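Local coordinates for ABC transporter substrate-binding protein (Vibrio cholerae, PDB 3LKV) that probably serves as the substrate-binding component of an ABC transporter, holding a phenylalanine molecule in the cleft between its two lobes, at residues 119-123 with 267-271; 122-126 with 157-161. All blocks are in the same frame, centred on the assembly; numbering follows the deposited sequence.

Contact 1: 119-123 with 267-271; sequences GLSDL and DVQVA. With ZN (zinc ion), chain D; PHE (phenylalanine), chain B.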
loop_
_atom_site.group_PDB
_atom_site.type_symbol
_atom_site.label_atom_id
_atom_site.label_comp_id
_atom_site.label_asym_id
_atom_site.label_seq_id
_atom_site.Cartn_x
_atom_site.Cartn_y
_atom_site.Cartn_z
ATOM N N GLY A 119 -4.837 3.457 -24.324
ATOM C CA GLY A 119 -5.035 4.075 -23.007
ATOM C C GLY A 119 -5.865 5.341 -22.960
ATOM O O GLY A 119 -6.794 5.508 -23.720
ATOM N N LEU A 120 -5.523 6.227 -22.053
ATOM C CA LEU A 120 -6.361 7.377 -21.718
ATOM C C LEU A 120 -5.569 8.685 -21.769
ATOM O O LEU A 120 -4.476 8.811 -21.191
ATOM C CB LEU A 120 -6.947 7.197 -20.338
ATOM C CG LEU A 120 -8.321 6.543 -20.176
ATOM C CD1 LEU A 120 -8.580 5.734 -18.858
ATOM C CD2 LEU A 120 -9.369 7.675 -20.288
ATOM N N SER A 121 -6.160 9.666 -22.436
ATOM C CA SER A 121 -5.604 10.991 -22.519
ATOM C C SER A 121 -6.280 12.005 -21.599
ATOM O O SER A 121 -7.527 12.012 -21.499
ATOM C CB SER A 121 -5.723 11.496 -23.960
ATOM O OG SER A 121 -5.368 12.871 -23.994
ATOM N N ASP A 122 -5.478 12.888 -20.981
ATOM C CA ASP A 122 -6.007 14.031 -20.147
ATOM C C ASP A 122 -5.776 15.381 -20.820
ATOM O O ASP A 122 -5.370 16.351 -20.178
ATOM C CB ASP A 122 -5.436 14.074 -18.722
ATOM C CG ASP A 122 -3.927 14.339 -18.686
ATOM O OD1 ASP A 122 -3.277 13.948 -19.660
ATOM O OD2 ASP A 122 -3.385 14.920 -17.694
ATOM N N LEU A 123 -6.036 15.420 -22.126
ATOM C CA LEU A 123 -5.794 16.604 -22.936
ATOM C C LEU A 123 -6.531 17.788 -22.326
ATOM O O LEU A 123 -7.697 17.687 -22.159
ATOM C CB LEU A 123 -6.270 16.390 -24.363
ATOM C CG LEU A 123 -6.154 17.658 -25.234
ATOM C CD1 LEU A 123 -4.696 18.099 -25.304
ATOM C CD2 LEU A 123 -6.726 17.452 -26.649
ATOM N N ASP A 267 -9.886 1.707 -28.595
ATOM C CA ASP A 267 -9.752 3.133 -28.853
ATOM C C ASP A 267 -9.210 3.897 -27.638
ATOM O O ASP A 267 -9.559 3.609 -26.502
ATOM C CB ASP A 267 -11.079 3.797 -29.271
ATOM C CG ASP A 267 -11.697 3.196 -30.491
ATOM O OD1 ASP A 267 -10.953 2.603 -31.361
ATOM O OD2 ASP A 267 -12.982 3.309 -30.581
ATOM N N VAL A 268 -8.399 4.903 -27.899
ATOM C CA VAL A 268 -7.895 5.768 -26.858
ATOM C C VAL A 268 -9.031 6.695 -26.381
ATOM O O VAL A 268 -9.690 7.333 -27.157
ATOM C CB VAL A 268 -6.699 6.588 -27.362
ATOM C CG1 VAL A 268 -6.335 7.755 -26.360
ATOM C CG2 VAL A 268 -5.542 5.702 -27.589
ATOM N N GLN A 269 -9.229 6.798 -25.090
ATOM C CA GLN A 269 -10.285 7.618 -24.565
ATOM C C GLN A 269 -9.736 8.980 -24.158
ATOM O O GLN A 269 -8.652 9.069 -23.584
ATOM C CB GLN A 269 -10.834 6.911 -23.336
ATOM C CG GLN A 269 -12.010 7.574 -22.696
ATOM C CD GLN A 269 -13.259 7.270 -23.483
ATOM O OE1 GLN A 269 -13.479 6.108 -23.883
ATOM N NE2 GLN A 269 -14.070 8.317 -23.754
ATOM N N VAL A 270 -10.484 10.042 -24.440
ATOM C CA VAL A 270 -10.079 11.372 -24.008
ATOM C C VAL A 270 -10.913 11.777 -22.801
ATOM O O VAL A 270 -12.109 11.672 -22.851
ATOM C CB VAL A 270 -10.201 12.386 -25.179
ATOM C CG1 VAL A 270 -9.662 13.750 -24.739
ATOM C CG2 VAL A 270 -9.414 11.864 -26.440
ATOM N N ALA A 271 -10.297 12.183 -21.699
ATOM C CA ALA A 271 -11.048 12.614 -20.518
ATOM C C ALA A 271 -11.982 13.795 -20.827
ATOM O O ALA A 271 -11.699 14.619 -21.699
ATOM C CB ALA A 271 -10.135 12.996 -19.400
HETATM ZN ZN ZN D . -13.559 2.769 -32.401
HETATM N N PHE B . -0.780 14.851 -18.662
HETATM C CA PHE B . 0.626 14.875 -18.090
HETATM C C PHE B . 1.561 14.075 -19.039
HETATM O O PHE B . 1.157 13.885 -20.223
HETATM C CB PHE B . 0.667 14.369 -16.641
HETATM C CG PHE B . 0.160 15.393 -15.630
HETATM C CD1 PHE B . 0.934 16.523 -15.310
HETATM C CD2 PHE B . -1.071 15.252 -15.027
HETATM C CE1 PHE B . 0.482 17.460 -14.437
HETATM C CE2 PHE B . -1.528 16.181 -14.141
HETATM C CZ PHE B . -0.779 17.297 -13.834
HETATM O OXT PHE B . 2.689 13.649 -18.707
#
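Strand 269-270 is an outermost strand of one lobe's parallel sheet and runs beside strand 117-121, which hydrogen-bonds to strand 93-98 on its other flank. The segment enters through D267, whose OD2 binds a zinc ion at 2.0 Å; E111 supplies the second protein ligand, and D267 OD1 accepts a hydrogen bond from Q112. V268 then brings its CA to 3.3 Å from G119 O, a CA-H...O contact, while its side chain covers F95 and L110. Q269 forms the first parallel bridge, with L120: Q269 N donates to G119 O (3.1 Å) and Q269 O accepts from S121 N (2.8 Å). L120 CD2 lies 3.5 Å from Q269 CB, and both side chains face helix 243-258, where they meet Q249. V270 bridges S121 in parallel, and both side chains lie on the sheet face opposite to that of L120 and Q269; V270 CG1 touches L123 CB at 4.3 Å, just past the end of the strand. Here S121 OG is hydrogen-bonded to V98 O and also accepts a weak bond from L123 N (3.2 Å). A271 N closes the pairing on S121 O (2.8 Å), with A271 CB 4.3 Å from D122 CA. D122 points away from 267-271, and its OD2 accepts a hydrogen bond from the amino N of the bound phenylalanine (2.8 Å) and is also hydrogen-bonded to Y243 OH. The chemistry across the segments is thus mainly backbone pairing with light apolar cover, which leaves the two aspartate carboxylates to serve separate partners, zinc at one end and ligand at the other.

Contact 2: 122-126 with 157-161; sequences DLSPV and LMELL. With PHE (phenylalanine), chain B.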
loop_
_atom_site.group_PDB
_atom_site.type_symbol
_atom_site.label_atom_id
_atom_site.label_comp_id
_atom_site.label_asym_id
_atom_site.label_seq_id
_atom_site.Cartn_x
_atom_site.Cartn_y
_atom_site.Cartn_z
ATOM N N ASP A 122 -5.478 12.888 -20.981
ATOM C CA ASP A 122 -6.007 14.031 -20.147
ATOM C C ASP A 122 -5.776 15.381 -20.820
ATOM O O ASP A 122 -5.370 16.351 -20.178
ATOM C CB ASP A 122 -5.436 14.074 -18.722
ATOM C CG ASP A 122 -3.927 14.339 -18.686
ATOM O OD1 ASP A 122 -3.277 13.948 -19.660
ATOM O OD2 ASP A 122 -3.385 14.920 -17.694
ATOM N N LEU A 123 -6.036 15.420 -22.126
ATOM C CA LEU A 123 -5.794 16.604 -22.936
ATOM C C LEU A 123 -6.531 17.788 -22.326
ATOM O O LEU A 123 -7.697 17.687 -22.159
ATOM C CB LEU A 123 -6.270 16.390 -24.363
ATOM C CG LEU A 123 -6.154 17.658 -25.234
ATOM C CD1 LEU A 123 -4.696 18.099 -25.304
ATOM C CD2 LEU A 123 -6.726 17.452 -26.649
ATOM N N SER A 124 -5.825 18.861 -21.925
ATOM C CA SER A 124 -6.446 20.024 -21.303
ATOM C C SER A 124 -7.266 20.826 -22.301
ATOM O O SER A 124 -6.842 21.016 -23.402
ATOM C CB SER A 124 -5.357 20.948 -20.813
ATOM O OG SER A 124 -4.617 20.336 -19.799
ATOM N N PRO A 125 -8.432 21.323 -21.902
ATOM C CA PRO A 125 -9.138 22.282 -22.764
ATOM C C PRO A 125 -8.532 23.691 -22.597
ATOM O O PRO A 125 -9.057 24.558 -21.863
ATOM C CB PRO A 125 -10.571 22.237 -22.215
ATOM C CG PRO A 125 -10.358 21.978 -20.714
ATOM C CD PRO A 125 -9.049 21.215 -20.561
ATOM N N VAL A 126 -7.421 23.917 -23.272
ATOM C CA VAL A 126 -6.666 25.159 -23.096
ATOM C C VAL A 126 -7.542 26.411 -23.445
ATOM O O VAL A 126 -7.561 27.386 -22.701
ATOM C CB VAL A 126 -5.359 25.081 -23.926
ATOM C CG1 VAL A 126 -4.575 26.423 -23.953
ATOM C CG2 VAL A 126 -4.516 23.901 -23.414
ATOM N N LEU A 157 0.777 21.206 -25.373
ATOM C CA LEU A 157 -0.029 22.216 -24.739
ATOM C C LEU A 157 0.365 23.652 -25.143
ATOM O O LEU A 157 -0.519 24.486 -25.348
ATOM C CB LEU A 157 -0.044 22.076 -23.216
ATOM C CG LEU A 157 -0.719 20.809 -22.647
ATOM C CD1 LEU A 157 -0.214 20.571 -21.214
ATOM C CD2 LEU A 157 -2.243 20.883 -22.686
HETATM N N MSE A 158 1.656 23.940 -25.263
HETATM C CA MSE A 158 2.107 25.266 -25.712
HETATM C C MSE A 158 1.573 25.583 -27.130
HETATM O O MSE A 158 1.257 26.734 -27.418
HETATM C CB MSE A 158 3.639 25.403 -25.668
HETATM C CG MSE A 158 4.192 25.380 -24.252
HETATM SE SE MSE A 158 3.468 26.929 -23.227
HETATM C CE MSE A 158 4.132 28.306 -24.493
ATOM N N GLU A 159 1.450 24.586 -28.013
ATOM C CA GLU A 159 0.916 24.886 -29.331
ATOM C C GLU A 159 -0.539 25.302 -29.179
ATOM O O GLU A 159 -0.995 26.189 -29.867
ATOM C CB GLU A 159 0.992 23.694 -30.256
ATOM C CG GLU A 159 2.336 23.543 -30.961
ATOM C CD GLU A 159 2.436 22.241 -31.771
ATOM O OE1 GLU A 159 1.386 21.771 -32.261
ATOM O OE2 GLU A 159 3.560 21.693 -31.904
ATOM N N LEU A 160 -1.276 24.666 -28.278
ATOM C CA LEU A 160 -2.670 25.045 -28.078
ATOM C C LEU A 160 -2.773 26.405 -27.385
ATOM O O LEU A 160 -3.669 27.203 -27.685
ATOM C CB LEU A 160 -3.431 24.010 -27.267
ATOM C CG LEU A 160 -3.726 22.690 -27.998
ATOM C CD1 LEU A 160 -4.198 21.655 -26.954
ATOM C CD2 LEU A 160 -4.784 22.831 -29.142
ATOM N N LEU A 161 -1.891 26.652 -26.424
ATOM C CA LEU A 161 -1.944 27.898 -25.701
ATOM C C LEU A 161 -1.606 29.077 -26.666
ATOM O O LEU A 161 -2.295 30.106 -26.623
ATOM C CB LEU A 161 -1.026 27.849 -24.496
ATOM C CG LEU A 161 -1.002 29.074 -23.593
ATOM C CD1 LEU A 161 -2.378 29.433 -23.054
ATOM C CD2 LEU A 161 -0.004 28.834 -22.450
HETATM N N PHE B . -0.780 14.851 -18.662
HETATM C CA PHE B . 0.626 14.875 -18.090
HETATM C C PHE B . 1.561 14.075 -19.039
HETATM O O PHE B . 1.157 13.885 -20.223
HETATM C CB PHE B . 0.667 14.369 -16.641
HETATM C CG PHE B . 0.160 15.393 -15.630
HETATM C CD1 PHE B . 0.934 16.523 -15.310
HETATM C CD2 PHE B . -1.071 15.252 -15.027
HETATM C CE1 PHE B . 0.482 17.460 -14.437
HETATM C CE2 PHE B . -1.528 16.181 -14.141
HETATM C CZ PHE B . -0.779 17.297 -13.834
HETATM O OXT PHE B . 2.689 13.649 -18.707
#
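Between the two lobes of this periplasmic-binding-protein fold, the chain leaves the sheet of the first lobe at strand 117-121 and passes the phenylalanine pocket to begin helix 126-136 of the second. Segment 122-126 is that crossing, and it lies against helix 152-167 through residues 157-161. D122 takes no part in the packing; its OD2 accepts a hydrogen bond from the ligand N at 2.8 Å. L123 CD1 reaches L160 CD1 at 4.0 Å, and S124 CB sits 3.6 Å from L157 CD2. P125 is the centre of an inverse gamma turn, with a weak V126 N to S124 O bond of 3.0 Å, and is the N-cap of the new helix. Its CA-to-CB bond points away, whereas that of V126 points toward 157-161, and V126 buries more area than any other residue of the contact. Largely aliphatic side chains pack here, without a hydrogen bond between the segments. V126 fits among L157, L160 and L161, one turn of the helix, while V126 and L161 also touch Y198 of strand 196-199. V126 CG2 meets L157 CD2 at 3.8 Å, V126 CB meets L160 CB at 4.0 Å, and V126 CG1 comes within 3.5 Å of L161 CA.

Contacts 1 and 2 share D122 and L123; their centres are about 14 Å apart, and both start from the same piece of chain, which crosses between the lobes. Contact 1 joins this piece to the edge strand of one lobe; contact 2 seats its continuation on a helix of the other. At the junction, D122 OD2 accepts from the ligand amino N; the phenylalanine is also hydrogen-bonded to A97 O, T78 OG1, T99 OG1 and N203 ND2. L123 belongs to both interfaces, turning its CB to V270 and the end of its side chain to L160. This interlobe crossing, with ligand contacts beside it, is consistent with the hinged, two-lobed architecture of periplasmic binding proteins.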